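Local coordinates for serine acetyltransferase (Bacteroides vulgatus ATCC 8482, PDB 3F1X), which catalyses transfer of an acetyl group from acetyl-CoA to the hydroxyl of L-serine, giving O-acetylserine for cysteine biosynthesis, at the interface of chains A and B. Numbering follows the deposited sequence. Chains: chain A/B, Serine acetyltransferase.

Contact 1: the interface of chains A and B. Residues chain A 281, 296, 299-300; chain B 281-283, 294-297.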
loop_
_atom_site.group_PDB
_atom_site.type_symbol
_atom_site.label_atom_id
_atom_site.label_comp_id
_atom_site.label_asym_id
_atom_site.label_seq_id
_atom_site.Cartn_x
_atom_site.Cartn_y
_atom_site.Cartn_z
ATOM N N ASN A 281 10.154 30.144 -31.867
ATOM C CA ASN A 281 8.998 30.192 -32.760
ATOM C C ASN A 281 9.287 30.163 -34.253
ATOM O O ASN A 281 8.496 30.674 -35.042
ATOM C CB ASN A 281 8.166 31.429 -32.440
ATOM C CG ASN A 281 7.706 31.451 -30.998
ATOM O OD1 ASN A 281 6.820 30.689 -30.605
ATOM N ND2 ASN A 281 8.322 32.305 -30.197
ATOM N N GLN A 296 12.859 35.104 -35.847
ATOM C CA GLN A 296 11.616 35.244 -36.589
ATOM C C GLN A 296 11.487 36.640 -37.202
ATOM O O GLN A 296 11.946 37.626 -36.626
ATOM C CB GLN A 296 10.424 34.982 -35.660
ATOM C CG GLN A 296 9.078 34.897 -36.362
ATOM C CD GLN A 296 7.926 34.692 -35.389
ATOM O OE1 GLN A 296 7.212 33.686 -35.448
ATOM N NE2 GLN A 296 7.744 35.646 -34.489
ATOM N N ASN A 299 6.889 41.385 -36.635
ATOM C CA ASN A 299 5.428 41.327 -36.656
ATOM C C ASN A 299 4.774 42.709 -36.586
ATOM O O ASN A 299 5.268 43.605 -35.904
ATOM C CB ASN A 299 4.926 40.474 -35.486
ATOM C CG ASN A 299 5.419 39.042 -35.553
ATOM O OD1 ASN A 299 5.116 38.312 -36.501
ATOM N ND2 ASN A 299 6.182 38.630 -34.546
ATOM N N LYS A 300 3.658 42.870 -37.292
ATOM C CA LYS A 300 2.926 44.135 -37.313
ATOM C C LYS A 300 1.615 43.996 -38.084
ATOM O O LYS A 300 0.561 44.351 -37.518
ATOM C CB LYS A 300 3.770 45.242 -37.955
ATOM C CG LYS A 300 3.079 46.605 -37.992
ATOM C CD LYS A 300 3.941 47.661 -38.676
ATOM C CE LYS A 300 4.156 47.341 -40.153
ATOM N NZ LYS A 300 5.086 48.300 -40.819
ATOM N N ASN B 281 2.251 31.920 -31.675
ATOM C CA ASN B 281 3.410 31.588 -32.501
ATOM C C ASN B 281 4.351 32.732 -32.848
ATOM O O ASN B 281 5.023 32.684 -33.875
ATOM C CB ASN B 281 2.938 30.926 -33.790
ATOM C CG ASN B 281 2.119 29.680 -33.526
ATOM O OD1 ASN B 281 2.654 28.644 -33.128
ATOM N ND2 ASN B 281 0.814 29.782 -33.721
ATOM N N ILE B 282 4.408 33.757 -32.008
ATOM C CA ILE B 282 5.302 34.869 -32.288
ATOM C C ILE B 282 6.323 35.143 -31.189
ATOM O O ILE B 282 6.057 34.971 -29.998
ATOM C CB ILE B 282 4.520 36.171 -32.581
ATOM C CG1 ILE B 282 3.587 36.505 -31.429
ATOM C CG2 ILE B 282 3.736 36.029 -33.873
ATOM C CD1 ILE B 282 2.924 37.862 -31.585
ATOM N N TRP B 283 7.497 35.562 -31.635
ATOM C CA TRP B 283 8.636 35.890 -30.789
ATOM C C TRP B 283 8.521 37.385 -30.521
ATOM O O TRP B 283 8.807 38.200 -31.395
ATOM C CB TRP B 283 9.905 35.536 -31.578
ATOM C CG TRP B 283 11.232 35.858 -30.954
ATOM C CD1 TRP B 283 12.071 36.872 -31.314
ATOM C CD2 TRP B 283 11.926 35.097 -29.956
ATOM N NE1 TRP B 283 13.248 36.784 -30.611
ATOM C CE2 TRP B 283 13.183 35.708 -29.767
ATOM C CE3 TRP B 283 11.604 33.963 -29.199
ATOM C CZ2 TRP B 283 14.126 35.213 -28.863
ATOM C CZ3 TRP B 283 12.546 33.468 -28.294
ATOM C CH2 TRP B 283 13.791 34.099 -28.134
ATOM N N ILE B 294 -1.175 42.205 -31.803
ATOM C CA ILE B 294 0.003 41.873 -32.593
ATOM C C ILE B 294 -0.086 40.410 -33.012
ATOM O O ILE B 294 -0.241 39.519 -32.174
ATOM C CB ILE B 294 1.304 42.130 -31.793
ATOM C CG1 ILE B 294 2.527 41.769 -32.643
ATOM C CG2 ILE B 294 1.298 41.338 -30.504
ATOM C CD1 ILE B 294 3.846 42.203 -32.032
ATOM N N VAL B 295 -0.009 40.172 -34.318
ATOM C CA VAL B 295 -0.109 38.821 -34.857
ATOM C C VAL B 295 1.026 38.482 -35.816
ATOM O O VAL B 295 1.692 39.370 -36.350
ATOM C CB VAL B 295 -1.447 38.622 -35.604
ATOM C CG1 VAL B 295 -2.608 38.772 -34.638
ATOM C CG2 VAL B 295 -1.565 39.627 -36.739
ATOM N N GLN B 296 1.231 37.187 -36.031
ATOM C CA GLN B 296 2.277 36.708 -36.921
ATOM C C GLN B 296 2.052 37.190 -38.355
ATOM O O GLN B 296 0.913 37.328 -38.803
ATOM C CB GLN B 296 2.317 35.175 -36.897
ATOM C CG GLN B 296 3.500 34.559 -37.627
ATOM C CD GLN B 296 3.461 33.038 -37.620
ATOM O OE1 GLN B 296 4.363 32.378 -37.093
ATOM N NE2 GLN B 296 2.413 32.477 -38.204
ATOM N N ARG B 297 3.146 37.436 -39.070
ATOM C CA ARG B 297 3.077 37.884 -40.456
ATOM C C ARG B 297 2.403 36.781 -41.272
ATOM O O ARG B 297 2.466 35.603 -40.907
ATOM C CB ARG B 297 4.488 38.158 -40.983
ATOM C CG ARG B 297 4.559 39.270 -42.015
ATOM C CD ARG B 297 6.000 39.676 -42.309
ATOM N NE ARG B 297 6.061 40.867 -43.156
ATOM C CZ ARG B 297 5.620 40.920 -44.409
ATOM N NH1 ARG B 297 5.087 39.846 -44.976
ATOM N NH2 ARG B 297 5.693 42.055 -45.091
#
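Best held are the two polar atoms of the A:Gln296 amide, each facing a backbone atom of chain B. As modelled, OE1 meets the backbone O of B:Asn281 at 2.9 Å, a clash of acceptors, while NE2 faces the backbone N of B:Trp283 at 2.9 Å, donor against donor. Turning this amide over would give two hydrogen bonds, so the flipped form is likely the real one. The side chain reaches in extended, CG anti to the backbone N (chi1 -171°). A:Asn299 CG stands beside its own backbone N (chi1 -61°), which sets the amide between the B:Ile282 loop and the end of strand 293-294: CB rests 3.9 Å from CG1 of B:Ile294, and ND2 lies 3.6 Å from CG2 of B:Ile282, the two side chains crossing obliquely. Its OD1 takes a weak hydrogen bond from N of the poorly ordered B:Arg297 at 3.4 Å. A:Asn281, as modelled, brings ND2 in plane to the edge of the B:Trp283 indole, 3.8 Å from CE3. An alanine at A:Asn281 would remove the amide and probably loosen the packing against this edge and the neighbouring carbonyl of B:Ile282. The poorly ordered A:Lys300 ends the modelled chain. The site lays the C-terminal tail of chain A over the end of its neighbour's beta-helix and is likely to help hold the subunits together.

Contact 2: the interface of chains A and B. Residues chain A 56, 60-64; chain B 30-36.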
loop_
_atom_site.group_PDB
_atom_site.type_symbol
_atom_site.label_atom_id
_atom_site.label_comp_id
_atom_site.label_asym_id
_atom_site.label_seq_id
_atom_site.Cartn_x
_atom_site.Cartn_y
_atom_site.Cartn_z
ATOM N N GLY A 56 22.715 9.541 -1.593
ATOM C CA GLY A 56 22.250 10.396 -0.521
ATOM C C GLY A 56 21.152 11.371 -0.916
ATOM O O GLY A 56 20.492 11.931 -0.043
ATOM N N ASN A 60 18.722 8.135 0.298
ATOM C CA ASN A 60 18.391 8.120 1.724
ATOM C C ASN A 60 17.507 9.316 2.087
ATOM O O ASN A 60 17.688 10.415 1.564
ATOM C CB ASN A 60 19.666 8.149 2.573
ATOM C CG ASN A 60 19.416 7.742 4.016
ATOM O OD1 ASN A 60 18.377 8.067 4.595
ATOM N ND2 ASN A 60 20.377 7.041 4.608
ATOM N N SER A 61 16.557 9.094 2.990
ATOM C CA SER A 61 15.634 10.146 3.423
ATOM C C SER A 61 16.269 11.173 4.362
ATOM O O SER A 61 15.776 12.292 4.496
ATOM C CB SER A 61 14.422 9.514 4.106
ATOM O OG SER A 61 14.825 8.692 5.188
ATOM N N THR A 62 17.347 10.784 5.031
ATOM C CA THR A 62 18.046 11.689 5.933
ATOM C C THR A 62 19.527 11.605 5.599
ATOM O O THR A 62 19.998 10.585 5.097
ATOM C CB THR A 62 17.861 11.305 7.413
ATOM O OG1 THR A 62 18.497 10.049 7.663
ATOM C CG2 THR A 62 16.386 11.202 7.759
ATOM N N VAL A 63 20.257 12.678 5.876
ATOM C CA VAL A 63 21.682 12.713 5.593
ATOM C C VAL A 63 22.464 11.843 6.576
ATOM O O VAL A 63 22.285 11.944 7.793
ATOM C CB VAL A 63 22.217 14.155 5.673
ATOM C CG1 VAL A 63 23.670 14.202 5.208
ATOM C CG2 VAL A 63 21.341 15.080 4.830
ATOM N N ASN A 64 23.328 10.986 6.046
ATOM C CA ASN A 64 24.143 10.126 6.889
ATOM C C ASN A 64 25.363 9.651 6.119
ATOM O O ASN A 64 25.288 8.695 5.353
ATOM C CB ASN A 64 23.345 8.914 7.368
ATOM C CG ASN A 64 24.033 8.190 8.508
ATOM O OD1 ASN A 64 25.263 8.163 8.586
ATOM N ND2 ASN A 64 23.245 7.590 9.395
ATOM N N HIS B 30 26.296 18.830 3.811
ATOM C CA HIS B 30 24.989 18.727 4.447
ATOM C C HIS B 30 25.232 18.006 5.769
ATOM O O HIS B 30 25.817 16.922 5.794
ATOM C CB HIS B 30 24.030 17.914 3.577
ATOM C CG HIS B 30 23.666 18.582 2.289
ATOM N ND1 HIS B 30 22.416 19.108 2.048
ATOM C CD2 HIS B 30 24.384 18.794 1.159
ATOM C CE1 HIS B 30 22.376 19.612 0.828
ATOM N NE2 HIS B 30 23.560 19.434 0.267
ATOM N N LYS B 31 24.799 18.611 6.866
ATOM C CA LYS B 31 24.997 18.030 8.186
ATOM C C LYS B 31 24.333 16.662 8.334
ATOM O O LYS B 31 23.202 16.464 7.888
ATOM C CB LYS B 31 24.441 18.976 9.253
ATOM C CG LYS B 31 24.930 20.414 9.121
ATOM C CD LYS B 31 24.177 21.367 10.046
ATOM C CE LYS B 31 24.463 21.084 11.514
ATOM N NZ LYS B 31 23.773 22.058 12.412
ATOM N N ASP B 32 25.042 15.720 8.954
ATOM C CA ASP B 32 24.487 14.396 9.189
ATOM C C ASP B 32 23.345 14.595 10.171
ATOM O O ASP B 32 23.426 15.453 11.052
ATOM C CB ASP B 32 25.515 13.454 9.827
ATOM C CG ASP B 32 26.504 12.891 8.827
ATOM O OD1 ASP B 32 26.185 12.862 7.621
ATOM O OD2 ASP B 32 27.597 12.449 9.254
ATOM N N GLY B 33 22.282 13.812 10.020
ATOM C CA GLY B 33 21.155 13.927 10.928
ATOM C C GLY B 33 20.040 14.823 10.425
ATOM O O GLY B 33 18.902 14.729 10.894
ATOM N N ASP B 34 20.359 15.705 9.482
ATOM C CA ASP B 34 19.348 16.597 8.938
ATOM C C ASP B 34 18.428 15.866 7.977
ATOM O O ASP B 34 18.861 14.992 7.222
ATOM C CB ASP B 34 19.987 17.776 8.203
ATOM C CG ASP B 34 20.523 18.834 9.147
ATOM O OD1 ASP B 34 20.193 18.790 10.354
ATOM O OD2 ASP B 34 21.262 19.718 8.675
ATOM N N PRO B 35 17.130 16.203 8.007
ATOM C CA PRO B 35 16.167 15.560 7.112
ATOM C C PRO B 35 16.236 16.228 5.741
ATOM O O PRO B 35 16.536 17.418 5.641
ATOM C CB PRO B 35 14.838 15.805 7.812
ATOM C CG PRO B 35 15.037 17.163 8.402
ATOM C CD PRO B 35 16.441 17.070 8.982
ATOM N N LEU B 36 15.971 15.461 4.691
ATOM C CA LEU B 36 16.000 15.997 3.335
ATOM C C LEU B 36 14.568 16.166 2.839
ATOM O O LEU B 36 13.663 15.472 3.297
ATOM C CB LEU B 36 16.754 15.046 2.399
ATOM C CG LEU B 36 18.262 14.880 2.628
ATOM C CD1 LEU B 36 18.748 13.617 1.940
ATOM C CD2 LEU B 36 19.001 16.103 2.106
#
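B:Leu36 enters the boundary with CG anti to its carbonyl carbon, beside the backbone N (chi1 -67°). Its CB passes 3.6 Å from the backbone O of A:Ser61. CG comes next, 3.8 Å from the CG2 methyl of A:Val63. At the tip the branches part: CD2 packs on that same methyl, whereas CD1 turns toward the A:56-60 loop, 3.4 Å from the backbone O of A:Asn60. A:Val63 crosses the leucine at about a right angle and has CG1 anti to its backbone N, so this second methyl faces the backbone of B:His30 and B:Lys31, 3.5 Å from the carbonyl O of B:His30. The backbones fix this pairing in an antiparallel bridge of A:Thr62 with B:Pro35. A:Val63 N donates almost straight to B:Asp34 O at 3.0 Å, nearly along the C=O axis, and A:Val63 O receives B:Gly33 N at 2.9 Å from above the carbonyl plane. B:Leu36 N reaches A:Ser61 O at 3.2 Å, in the carbonyl plane. Behind them, A:Asn60 OD1 takes the N-H of A:Thr62, steadying the loop. The site joins two loops of the helical N-terminal domains: that of chain A runs from helix 39-53 to the 3-10 helix 65-67, just before helix 68-93, and that of chain B lies between helices 7-17 and 39-53.

Contact 3: the interface of chains A and B. Residues chain A 57, 146-149, 151-152; chain B 27-28, 30, 93.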
loop_
_atom_site.group_PDB
_atom_site.type_symbol
_atom_site.label_atom_id
_atom_site.label_comp_id
_atom_site.label_asym_id
_atom_site.label_seq_id
_atom_site.Cartn_x
_atom_site.Cartn_y
_atom_site.Cartn_z
ATOM N N TYR A 57 20.961 11.597 -2.215
ATOM C CA TYR A 57 19.919 12.517 -2.674
ATOM C C TYR A 57 18.634 11.760 -2.922
ATOM O O TYR A 57 17.543 12.232 -2.595
ATOM C CB TYR A 57 20.335 13.242 -3.954
ATOM C CG TYR A 57 21.166 14.468 -3.692
ATOM C CD1 TYR A 57 22.555 14.398 -3.629
ATOM C CD2 TYR A 57 20.561 15.701 -3.473
ATOM C CE1 TYR A 57 23.321 15.539 -3.356
ATOM C CE2 TYR A 57 21.312 16.839 -3.199
ATOM C CZ TYR A 57 22.690 16.755 -3.140
ATOM O OH TYR A 57 23.421 17.890 -2.866
ATOM N N CYS A 146 21.692 25.998 -6.337
ATOM C CA CYS A 146 22.412 24.906 -5.683
ATOM C C CYS A 146 22.430 23.641 -6.544
ATOM O O CYS A 146 21.467 23.356 -7.252
ATOM C CB CYS A 146 21.754 24.584 -4.335
ATOM S SG CYS A 146 22.515 23.225 -3.403
ATOM N N PHE A 147 23.525 22.885 -6.489
ATOM C CA PHE A 147 23.607 21.643 -7.252
ATOM C C PHE A 147 22.539 20.711 -6.694
ATOM O O PHE A 147 21.905 19.959 -7.431
ATOM C CB PHE A 147 24.970 20.970 -7.081
ATOM C CG PHE A 147 26.039 21.480 -8.014
ATOM C CD1 PHE A 147 27.323 20.950 -7.955
ATOM C CD2 PHE A 147 25.774 22.477 -8.950
ATOM C CE1 PHE A 147 28.339 21.410 -8.807
ATOM C CE2 PHE A 147 26.780 22.947 -9.809
ATOM C CZ PHE A 147 28.060 22.407 -9.737
ATOM N N GLY A 148 22.354 20.773 -5.378
ATOM C CA GLY A 148 21.379 19.934 -4.707
ATOM C C GLY A 148 19.940 20.174 -5.116
ATOM O O GLY A 148 19.165 19.228 -5.232
ATOM N N GLU A 149 19.576 21.436 -5.327
ATOM C CA GLU A 149 18.220 21.789 -5.729
ATOM C C GLU A 149 17.955 21.275 -7.136
ATOM O O GLU A 149 16.846 20.841 -7.460
ATOM C CB GLU A 149 18.023 23.314 -5.703
ATOM C CG GLU A 149 16.662 23.763 -6.239
ATOM C CD GLU A 149 16.446 25.273 -6.181
ATOM O OE1 GLU A 149 17.125 26.021 -6.918
ATOM O OE2 GLU A 149 15.584 25.713 -5.388
ATOM N N ILE A 151 19.474 18.609 -8.790
ATOM C CA ILE A 151 19.345 17.156 -8.800
ATOM C C ILE A 151 18.034 16.712 -8.160
ATOM O O ILE A 151 17.373 15.783 -8.640
ATOM C CB ILE A 151 20.501 16.494 -8.015
ATOM C CG1 ILE A 151 21.834 16.790 -8.704
ATOM C CG2 ILE A 151 20.268 14.981 -7.898
ATOM C CD1 ILE A 151 23.035 16.321 -7.918
ATOM N N SER A 152 17.663 17.394 -7.081
ATOM C CA SER A 152 16.465 17.058 -6.319
ATOM C C SER A 152 15.091 17.306 -6.937
ATOM O O SER A 152 14.179 16.513 -6.710
ATOM C CB SER A 152 16.531 17.730 -4.941
ATOM O OG SER A 152 17.543 17.140 -4.148
ATOM N N PHE B 27 29.255 20.401 -4.115
ATOM C CA PHE B 27 28.204 20.111 -3.161
ATOM C C PHE B 27 28.738 20.555 -1.813
ATOM O O PHE B 27 29.742 20.018 -1.338
ATOM C CB PHE B 27 27.929 18.607 -3.083
ATOM C CG PHE B 27 27.471 17.994 -4.374
ATOM C CD1 PHE B 27 26.274 18.393 -4.968
ATOM C CD2 PHE B 27 28.217 16.982 -4.977
ATOM C CE1 PHE B 27 25.823 17.786 -6.149
ATOM C CE2 PHE B 27 27.776 16.369 -6.157
ATOM C CZ PHE B 27 26.578 16.771 -6.741
ATOM N N HIS B 28 28.089 21.538 -1.202
ATOM C CA HIS B 28 28.522 21.991 0.108
ATOM C C HIS B 28 28.257 20.820 1.048
ATOM O O HIS B 28 27.702 19.803 0.628
ATOM C CB HIS B 28 27.725 23.226 0.531
ATOM C CG HIS B 28 26.252 22.987 0.651
ATOM N ND1 HIS B 28 25.692 22.297 1.706
ATOM C CD2 HIS B 28 25.223 23.339 -0.155
ATOM C CE1 HIS B 28 24.384 22.237 1.545
ATOM N NE2 HIS B 28 24.072 22.861 0.423
ATOM N N HIS B 30 26.296 18.830 3.811
ATOM C CA HIS B 30 24.989 18.727 4.447
ATOM C C HIS B 30 25.232 18.006 5.769
ATOM O O HIS B 30 25.817 16.922 5.794
ATOM C CB HIS B 30 24.030 17.914 3.577
ATOM C CG HIS B 30 23.666 18.582 2.289
ATOM N ND1 HIS B 30 22.416 19.108 2.048
ATOM C CD2 HIS B 30 24.384 18.794 1.159
ATOM C CE1 HIS B 30 22.376 19.612 0.828
ATOM N NE2 HIS B 30 23.560 19.434 0.267
ATOM N N PHE B 93 18.692 22.543 4.221
ATOM C CA PHE B 93 19.314 22.362 2.916
ATOM C C PHE B 93 20.202 23.553 2.558
ATOM O O PHE B 93 21.426 23.454 2.582
ATOM C CB PHE B 93 18.240 22.187 1.846
ATOM C CG PHE B 93 18.683 21.357 0.678
ATOM C CD1 PHE B 93 18.653 19.966 0.752
ATOM C CD2 PHE B 93 19.138 21.962 -0.491
ATOM C CE1 PHE B 93 19.071 19.181 -0.328
ATOM C CE2 PHE B 93 19.562 21.192 -1.583
ATOM C CZ PHE B 93 19.527 19.799 -1.498
#
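Side chains of chain B cross those of helix 147-153 and a tyrosine of chain A mostly at about right angles. B:Phe27, CG beside its backbone N (chi1 -61°), crosses A:Phe147 at about a right angle and touches it chiefly at the root: CE1 lies 3.4 Å from A:Phe147 CB. The same CE1 is 3.6 Å from CD1 of A:Ile151, one turn along the helix, so the CE1 corner of the ring touches both residues. A:Tyr57 runs obliquely to B:Phe27, its phenol oxygen OH 3.6 Å from CD1, and crosses B:Phe93 and B:His30 at about right angles, with CE2 3.9 Å from B:Phe93 CZ. B:Phe93, at the end of helix 68-93, has CG anti to its backbone N (chi1 -151°) and turns its edge to the helix start, A:Gly148 CA lying in the ring plane 3.7 Å from CZ. Within chain B, B:His30 sets CE1 over a face of B:Phe93, and B:His28 puts CE1 over the rim of one face of B:His30. An alanine at B:Phe27 would take away the ring that touches A:Phe147 and A:Ile151 and would probably weaken this apolar join between the helical domains. On the side of the B:Phe93 ring where B:His30 lies, the thiol SG of A:Cys146 sits 4.0 Å from CE2, near the rim.

Contact 4: the interface of chains A and B. Residues chain A 227, 261-263, 280-281; chain B 212, 228, 230, 263, 265, 283.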
loop_
_atom_site.group_PDB
_atom_site.type_symbol
_atom_site.label_atom_id
_atom_site.label_comp_id
_atom_site.label_asym_id
_atom_site.label_seq_id
_atom_site.Cartn_x
_atom_site.Cartn_y
_atom_site.Cartn_z
ATOM N N GLN A 227 12.074 24.997 -23.710
ATOM C CA GLN A 227 10.784 24.331 -23.837
ATOM C C GLN A 227 10.264 24.379 -25.276
ATOM O O GLN A 227 10.501 25.350 -26.001
ATOM C CB GLN A 227 9.751 25.003 -22.916
ATOM C CG GLN A 227 9.560 26.507 -23.184
ATOM C CD GLN A 227 10.531 27.389 -22.411
ATOM O OE1 GLN A 227 11.564 26.925 -21.942
ATOM N NE2 GLN A 227 10.200 28.677 -22.283
ATOM N N TYR A 261 16.098 28.550 -28.633
ATOM C CA TYR A 261 15.055 29.063 -27.769
ATOM C C TYR A 261 13.682 28.459 -27.985
ATOM O O TYR A 261 13.446 27.697 -28.918
ATOM C CB TYR A 261 14.981 30.583 -27.866
ATOM C CG TYR A 261 16.142 31.245 -27.183
ATOM C CD1 TYR A 261 17.245 31.675 -27.904
ATOM C CD2 TYR A 261 16.152 31.406 -25.802
ATOM C CE1 TYR A 261 18.346 32.261 -27.265
ATOM C CE2 TYR A 261 17.244 31.987 -25.151
ATOM C CZ TYR A 261 18.338 32.415 -25.894
ATOM O OH TYR A 261 19.410 33.014 -25.275
ATOM N N SER A 262 12.782 28.845 -27.093
ATOM C CA SER A 262 11.412 28.371 -27.035
ATOM C C SER A 262 10.639 28.075 -28.318
ATOM O O SER A 262 10.510 28.924 -29.203
ATOM C CB SER A 262 10.599 29.336 -26.173
ATOM O OG SER A 262 9.320 28.794 -25.921
ATOM N N ASN A 263 10.119 26.849 -28.377
ATOM C CA ASN A 263 9.297 26.348 -29.473
ATOM C C ASN A 263 9.854 26.270 -30.893
ATOM O O ASN A 263 9.103 25.979 -31.819
ATOM C CB ASN A 263 7.959 27.111 -29.501
ATOM C CG ASN A 263 7.047 26.725 -28.344
ATOM O OD1 ASN A 263 6.997 25.565 -27.971
ATOM N ND2 ASN A 263 6.320 27.690 -27.787
ATOM N N GLY A 280 13.376 31.702 -30.997
ATOM C CA GLY A 280 12.192 30.881 -30.831
ATOM C C GLY A 280 11.107 31.067 -31.870
ATOM O O GLY A 280 11.139 32.006 -32.670
ATOM N N ASN A 281 10.154 30.144 -31.867
ATOM C CA ASN A 281 8.998 30.192 -32.760
ATOM C C ASN A 281 9.287 30.163 -34.253
ATOM O O ASN A 281 8.496 30.674 -35.042
ATOM C CB ASN A 281 8.166 31.429 -32.440
ATOM C CG ASN A 281 7.706 31.451 -30.998
ATOM O OD1 ASN A 281 6.820 30.689 -30.605
ATOM N ND2 ASN A 281 8.322 32.305 -30.197
ATOM N N VAL B 212 5.382 28.696 -19.496
ATOM C CA VAL B 212 6.559 28.974 -18.674
ATOM C C VAL B 212 6.501 30.429 -18.194
ATOM O O VAL B 212 6.440 31.364 -19.003
ATOM C CB VAL B 212 7.876 28.756 -19.452
ATOM C CG1 VAL B 212 9.072 29.156 -18.578
ATOM C CG2 VAL B 212 8.010 27.295 -19.854
ATOM N N GLY B 228 1.656 26.633 -24.125
ATOM C CA GLY B 228 2.923 26.982 -24.746
ATOM C C GLY B 228 3.434 28.409 -24.604
ATOM O O GLY B 228 4.478 28.752 -25.158
ATOM N N THR B 230 5.367 31.466 -23.197
ATOM C CA THR B 230 6.563 31.680 -22.383
ATOM C C THR B 230 6.746 33.147 -22.015
ATOM O O THR B 230 6.661 34.020 -22.873
ATOM C CB THR B 230 7.860 31.241 -23.125
ATOM O OG1 THR B 230 7.917 29.815 -23.202
ATOM C CG2 THR B 230 9.104 31.747 -22.384
ATOM N N ASN B 263 1.490 29.256 -27.756
ATOM C CA ASN B 263 2.919 29.228 -28.044
ATOM C C ASN B 263 3.706 30.527 -28.212
ATOM O O ASN B 263 4.872 30.480 -28.592
ATOM C CB ASN B 263 3.179 28.323 -29.263
ATOM C CG ASN B 263 2.989 26.848 -28.940
ATOM O OD1 ASN B 263 3.348 26.411 -27.860
ATOM N ND2 ASN B 263 2.439 26.080 -29.878
ATOM N N THR B 265 6.037 33.666 -27.422
ATOM C CA THR B 265 7.170 33.854 -26.525
ATOM C C THR B 265 7.384 35.344 -26.254
ATOM O O THR B 265 7.561 36.125 -27.178
ATOM C CB THR B 265 8.481 33.288 -27.132
ATOM O OG1 THR B 265 8.293 31.926 -27.534
ATOM C CG2 THR B 265 9.616 33.363 -26.108
ATOM N N TRP B 283 7.497 35.562 -31.635
ATOM C CA TRP B 283 8.636 35.890 -30.789
ATOM C C TRP B 283 8.521 37.385 -30.521
ATOM O O TRP B 283 8.807 38.200 -31.395
ATOM C CB TRP B 283 9.905 35.536 -31.578
ATOM C CG TRP B 283 11.232 35.858 -30.954
ATOM C CD1 TRP B 283 12.071 36.872 -31.314
ATOM C CD2 TRP B 283 11.926 35.097 -29.956
ATOM N NE1 TRP B 283 13.248 36.784 -30.611
ATOM C CE2 TRP B 283 13.183 35.708 -29.767
ATOM C CE3 TRP B 283 11.604 33.963 -29.199
ATOM C CZ2 TRP B 283 14.126 35.213 -28.863
ATOM C CZ3 TRP B 283 12.546 33.468 -28.294
ATOM C CH2 TRP B 283 13.791 34.099 -28.134
HETATM O O HOH W 1 7.007 30.012 -25.945
HETATM O O HOH W 2 4.758 24.115 -27.399
#
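Turns of two left-handed parallel beta-helices, the hexapeptide-repeat fold of serine acetyltransferases, meet here side by side. Direct hydrogen bonds centre on two threonine hydroxyls. A:Gln227, bent at chi2, reaches B:Thr230 tip to tip; its NE2 donates to OG1 at 2.7 Å, nearly straight (171° at the hydrogen) and with the hydroxyl in the amide plane. A:Ser262 OG joins the same OG1. As modelled, A:Asn281 ND2 donates to B:Thr265 OG1 at 2.7 Å, but OD1 then lies 2.8 Å from the carbonyl O of B:Asn263, a clash of acceptors; were the amide turned over, its nitrogen would face that carbonyl and the threonine hydroxyl could instead donate to the amide oxygen. The two Asn263 side chains cross at about a right angle with amide planes 67° apart; A:Asn263 ND2 bonds the backbone O of B:Asn263 at 3.2 Å, from above the carbonyl plane. Water carries further links. One molecule is gripped by A:Ser262 OG (2.6 Å), B:Thr230 OG1, B:Thr265 OG1 and B:Gly228 O, satisfying several polar atoms together; a second bridges OD1 of A:Asn263 to OD1 of B:Asn263. Apolar packing flanks the polar strip. A:Gly280 sets its backbone N over one face of the B:Trp283 indole, toward the rim, 3.3 Å from CZ3, and A:Tyr261 CB sits 3.7 Å from CH2 as the two side chains cross obliquely. At the opposite end B:Val212 CG2 packs 3.6 Å from A:Gln227 CD.

The contacts form two pairs along one boundary. Contacts 1 and 4 lie about 12 Å apart between centres of their C-alpha atoms and share A:Asn281 and B:Trp283, joining the beta-helices and the C-terminal tail. Contacts 2 and 3, about 11 Å apart, share B:His30 and join the helical domains. The extremes, contact 1 and contact 2, are about 50 Å apart, with contacts 3 and 4 separated by about 29 Å, so the subunits meet along much of their length. The boundary is not an exact two-fold, which suits trimer packing within the six-chain assembly, probably a dimer of trimers as in this family.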